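Long-range contacts in putative uncharacterized protein Ta0848 (PDB 4MN7), which reduces free methionine-R-sulfoxide to methionine as a type II enzyme of the GAF-domain free methionine-R-sulfoxide reductases: residues Met11-Cys15 / Trp27-Tyr31; Ile92-Val96 / Leu124-Ala128. The protein carries 1 engineered substitution. One frame throughout, in Å; residues are numbered along the deposited sequence.

Both contacts pack a helix against the same face of the central antiparallel sheet. In contact 1 the N-terminal helix 2-21 lies on strand 27-34; in contact 2 the C-terminal helix 118-136 lies on strand 90-98, with strand 101-110 between the two strands. Their centres are about 11 Å apart and their nearest atoms about 5 Å, so they do not touch directly. The two helices meet each other, however, and both also pack on the second subunit. As in other GAF-domain methionine sulfoxide reductases, the substrate pocket is expected on the opposite face of the sheet, which would place both contacts in the core behind it.

Contact 1: residues Met11-Cys15 / Trp27-Tyr31; sequences MQAAC and WVGFY
Met11, Ala14 and Cys15 close around the ring of Phe30, each from a different direction. The methionine comes over one face: its CG sits 4.2 Å from the ring centroid and 14° off the normal, a CH-pi contact displaced toward the rim. With chi2 extended (-175°), the chain continues across that face and brings SD to 4.6 Å from the centroid of Phe30, an oblique Met-aromatic contact. Cys15 instead meets the ring at its edge, in plane, where SG lies 3.4 Å from Phe30 CD1. Ala14 CB touches the far end of the ring obliquely, 4.0 Å from Phe30 CZ. Beside this cluster, Val28 faces Cys15, at the C-terminal end of 11-15, its CG1 3.9 Å from Cys15 CB. This is the helix-on-sheet layer of a GAF domain, segment 11-15 of helix 2-21 running roughly antiparallel to segment 27-31, their axes at 152° and 8.3 Å at closest approach. Val28 and Phe30 point to the helix, while Trp27 and Tyr31 project to the other side of the sheet, where their NE1 and OH bond to the carbonyls of Glu46 and His50. Phe30 is held in the sheet by backbone hydrogen bonds to strand 37-44, and Val135 of helix 118-136 touches both its side chain and that of Met11. Farther out, Ala14 packs on Met131 of that helix and, with Ala13, on Gln10 of the second subunit.

Contact 2: residues Ile92-Val96 / Leu124-Ala128; sequences IVVPV and LSSIA
Strand 92-96 and helix 124-128 run in broadly the same direction, their short axes 35° apart and 8.0 Å at closest approach. The backbones converge toward their C-terminal ends: Val94 CA is 6.6 Å from Ser125 CA, and Val96 CA only 5.1 Å from Ala128 CA. The small methyl of Ala128 permits this closeness, and Ala128 CB comes to 3.6 Å from Pro95 O. Val94 stands in the middle of the contact and divides its two methyls between neighbouring helical turns. Its CG1, opposite the backbone N (chi1 174°), lies 3.9 Å from Ala128 CB and also reaches the Leu124 carbonyl, while CG2 rests 3.7 Å from Leu124 CB. The side chains of Val94 and Leu124 cross at about a right angle, the valine methyl coming nearest to the leucine CB. The tip of the leucine leads to the other end of the strand, where Leu124 CD1 touches Ile92 CG2 at 4.1 Å. Val96 lies beside Ala128, with CG1 3.8 Å from Ala128 O and CG2 against the methyl. The packing is almost wholly apolar; Ser125, which is partly exposed, turns its hydroxyl back into the helix and bonds to Glu121 O. Strand 90-98 pairs along one side with strand 101-110, whose Ile108 touches both Ile92 and Leu124, and along the other with strand 70-72. Across the sheet, Val93 points away from helix 118-136 and packs on Leu59 and Ala63 of helix 59-66, while Ser126 and Ile127, which take no part in the contact with the strand, meet Leu3 of the second subunit.

Contact 1: residues Met11-Cys15 / Trp27-Tyr31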
# COMPACT_ATOMS: atom_id res chain seq x y z
N MET A 11 -4.06 -3.75 1.31
CA MET A 11 -4.22 -4.90 0.41
C MET A 11 -5.65 -5.03 -0.06
O MET A 11 -5.96 -5.29 -1.22
CB MET A 11 -3.78 -6.22 1.12
CG MET A 11 -2.29 -6.37 1.22
SD MET A 11 -1.79 -7.98 1.91
CE MET A 11 -1.73 -7.39 3.49
N GLN A 12 -6.55 -4.85 0.88
CA GLN A 12 -7.97 -4.85 0.56
C GLN A 12 -8.37 -3.78 -0.48
O GLN A 12 -9.02 -4.06 -1.50
CB GLN A 12 -8.74 -4.65 1.86
CG GLN A 12 -10.17 -5.09 1.74
CD GLN A 12 -10.28 -6.55 1.49
OE1 GLN A 12 -9.69 -7.38 2.19
NE2 GLN A 12 -11.02 -6.89 0.47
N ALA A 13 -7.88 -2.57 -0.26
CA ALA A 13 -8.08 -1.45 -1.22
C ALA A 13 -7.43 -1.79 -2.57
O ALA A 13 -8.01 -1.52 -3.62
CB ALA A 13 -7.48 -0.15 -0.69
N ALA A 14 -6.25 -2.41 -2.55
CA ALA A 14 -5.63 -2.87 -3.82
C ALA A 14 -6.50 -3.91 -4.57
O ALA A 14 -6.69 -3.85 -5.80
CB ALA A 14 -4.23 -3.39 -3.57
N CYS A 15 -7.02 -4.90 -3.86
CA CYS A 15 -7.92 -5.89 -4.51
C CYS A 15 -9.16 -5.19 -5.09
O CYS A 15 -9.60 -5.51 -6.14
CB CYS A 15 -8.37 -6.98 -3.53
SG CYS A 15 -7.09 -7.99 -2.72
N TRP A 27 -12.04 -12.06 -9.49
CA TRP A 27 -11.66 -12.37 -8.13
C TRP A 27 -10.21 -11.93 -7.99
O TRP A 27 -9.38 -12.22 -8.82
CB TRP A 27 -11.81 -13.90 -7.86
CG TRP A 27 -11.73 -14.31 -6.40
CD1 TRP A 27 -12.72 -14.33 -5.50
CD2 TRP A 27 -10.55 -14.66 -5.69
NE1 TRP A 27 -12.26 -14.71 -4.28
CE2 TRP A 27 -10.91 -14.90 -4.37
CE3 TRP A 27 -9.20 -14.80 -6.07
CZ2 TRP A 27 -10.00 -15.25 -3.40
CZ3 TRP A 27 -8.27 -15.16 -5.10
CH2 TRP A 27 -8.68 -15.40 -3.79
N VAL A 28 -9.93 -11.20 -6.94
CA VAL A 28 -8.61 -10.77 -6.62
C VAL A 28 -8.27 -11.08 -5.19
O VAL A 28 -9.01 -10.74 -4.29
CB VAL A 28 -8.46 -9.26 -6.87
CG1 VAL A 28 -7.00 -8.85 -6.64
CG2 VAL A 28 -8.87 -8.94 -8.31
N GLY A 29 -7.13 -11.72 -5.00
CA GLY A 29 -6.64 -12.02 -3.66
C GLY A 29 -5.15 -11.94 -3.46
O GLY A 29 -4.37 -12.13 -4.40
N PHE A 30 -4.78 -11.65 -2.21
CA PHE A 30 -3.44 -11.73 -1.78
C PHE A 30 -3.29 -12.92 -0.86
O PHE A 30 -3.93 -12.99 0.25
CB PHE A 30 -2.97 -10.49 -1.04
CG PHE A 30 -2.74 -9.25 -1.90
CD1 PHE A 30 -3.79 -8.57 -2.48
CD2 PHE A 30 -1.47 -8.72 -2.06
CE1 PHE A 30 -3.56 -7.40 -3.24
CE2 PHE A 30 -1.27 -7.55 -2.78
CZ PHE A 30 -2.32 -6.90 -3.38
N TYR A 31 -2.39 -13.81 -1.29
CA TYR A 31 -1.93 -14.89 -0.47
C TYR A 31 -0.57 -14.57 0.03
O TYR A 31 0.26 -14.05 -0.73
CB TYR A 31 -1.85 -16.19 -1.26
CG TYR A 31 -3.19 -16.82 -1.55
CD1 TYR A 31 -3.77 -17.70 -0.63
CD2 TYR A 31 -3.85 -16.57 -2.73
CE1 TYR A 31 -5.00 -18.25 -0.87
CE2 TYR A 31 -5.06 -17.16 -3.01
CZ TYR A 31 -5.63 -18.01 -2.06
OH TYR A 31 -6.86 -18.59 -2.32

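Contact 2: residues Ile92-Val96 / Leu124-Ala128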
# COMPACT_ATOMS: atom_id res chain seq x y z
N ILE A 92 -4.27 -15.88 -13.19
CA ILE A 92 -2.90 -15.41 -13.19
C ILE A 92 -2.49 -15.25 -11.75
O ILE A 92 -3.29 -14.85 -10.90
CB ILE A 92 -2.73 -14.11 -13.98
CG1 ILE A 92 -1.25 -13.79 -14.14
CG2 ILE A 92 -3.50 -13.01 -13.32
CD1 ILE A 92 -0.95 -12.59 -15.00
N VAL A 93 -1.29 -15.69 -11.47
CA VAL A 93 -0.74 -15.61 -10.14
C VAL A 93 0.61 -14.93 -10.29
O VAL A 93 1.46 -15.41 -11.01
CB VAL A 93 -0.57 -16.95 -9.49
CG1 VAL A 93 -0.19 -16.78 -8.01
CG2 VAL A 93 -1.84 -17.76 -9.55
N VAL A 94 0.79 -13.83 -9.57
CA VAL A 94 1.96 -12.99 -9.74
C VAL A 94 2.65 -12.96 -8.40
O VAL A 94 2.02 -12.60 -7.43
CB VAL A 94 1.48 -11.59 -10.03
CG1 VAL A 94 2.64 -10.64 -10.05
CG2 VAL A 94 0.70 -11.57 -11.34
N PRO A 95 3.91 -13.39 -8.32
CA PRO A 95 4.65 -13.41 -7.04
C PRO A 95 4.89 -12.03 -6.48
O PRO A 95 5.14 -11.10 -7.24
CB PRO A 95 5.98 -14.05 -7.40
CG PRO A 95 6.08 -13.87 -8.85
CD PRO A 95 4.74 -13.88 -9.41
N VAL A 96 4.81 -11.91 -5.15
CA VAL A 96 5.19 -10.67 -4.43
C VAL A 96 6.55 -10.90 -3.84
O VAL A 96 6.71 -11.81 -3.09
CB VAL A 96 4.19 -10.29 -3.34
CG1 VAL A 96 4.70 -9.07 -2.49
CG2 VAL A 96 2.84 -10.01 -3.99
N LEU A 124 0.79 -5.96 -13.42
CA LEU A 124 0.70 -6.69 -12.14
C LEU A 124 2.05 -6.93 -11.45
O LEU A 124 2.13 -6.86 -10.22
CB LEU A 124 -0.07 -8.04 -12.34
CG LEU A 124 -1.57 -7.81 -12.65
CD1 LEU A 124 -2.26 -9.06 -13.12
CD2 LEU A 124 -2.29 -7.26 -11.44
N SER A 125 3.14 -7.19 -12.20
CA SER A 125 4.46 -7.22 -11.60
C SER A 125 4.83 -5.93 -10.92
O SER A 125 5.48 -5.95 -9.86
CB SER A 125 5.63 -7.58 -12.55
OG SER A 125 5.19 -8.64 -13.30
N SER A 126 4.54 -4.82 -11.57
CA SER A 126 4.79 -3.52 -10.96
C SER A 126 3.96 -3.37 -9.70
O SER A 126 4.44 -2.90 -8.67
CB SER A 126 4.53 -2.38 -11.93
OG SER A 126 5.60 -2.29 -12.87
N ILE A 127 2.70 -3.74 -9.78
CA ILE A 127 1.83 -3.60 -8.62
C ILE A 127 2.28 -4.42 -7.44
O ILE A 127 2.35 -3.93 -6.28
CB ILE A 127 0.40 -3.91 -9.01
CG1 ILE A 127 -0.07 -2.70 -9.83
CG2 ILE A 127 -0.44 -4.05 -7.72
CD1 ILE A 127 -1.35 -2.82 -10.54
N ALA A 128 2.64 -5.67 -7.73
CA ALA A 128 3.17 -6.55 -6.76
C ALA A 128 4.40 -5.99 -6.07
O ALA A 128 4.56 -6.13 -4.85
CB ALA A 128 3.46 -7.87 -7.36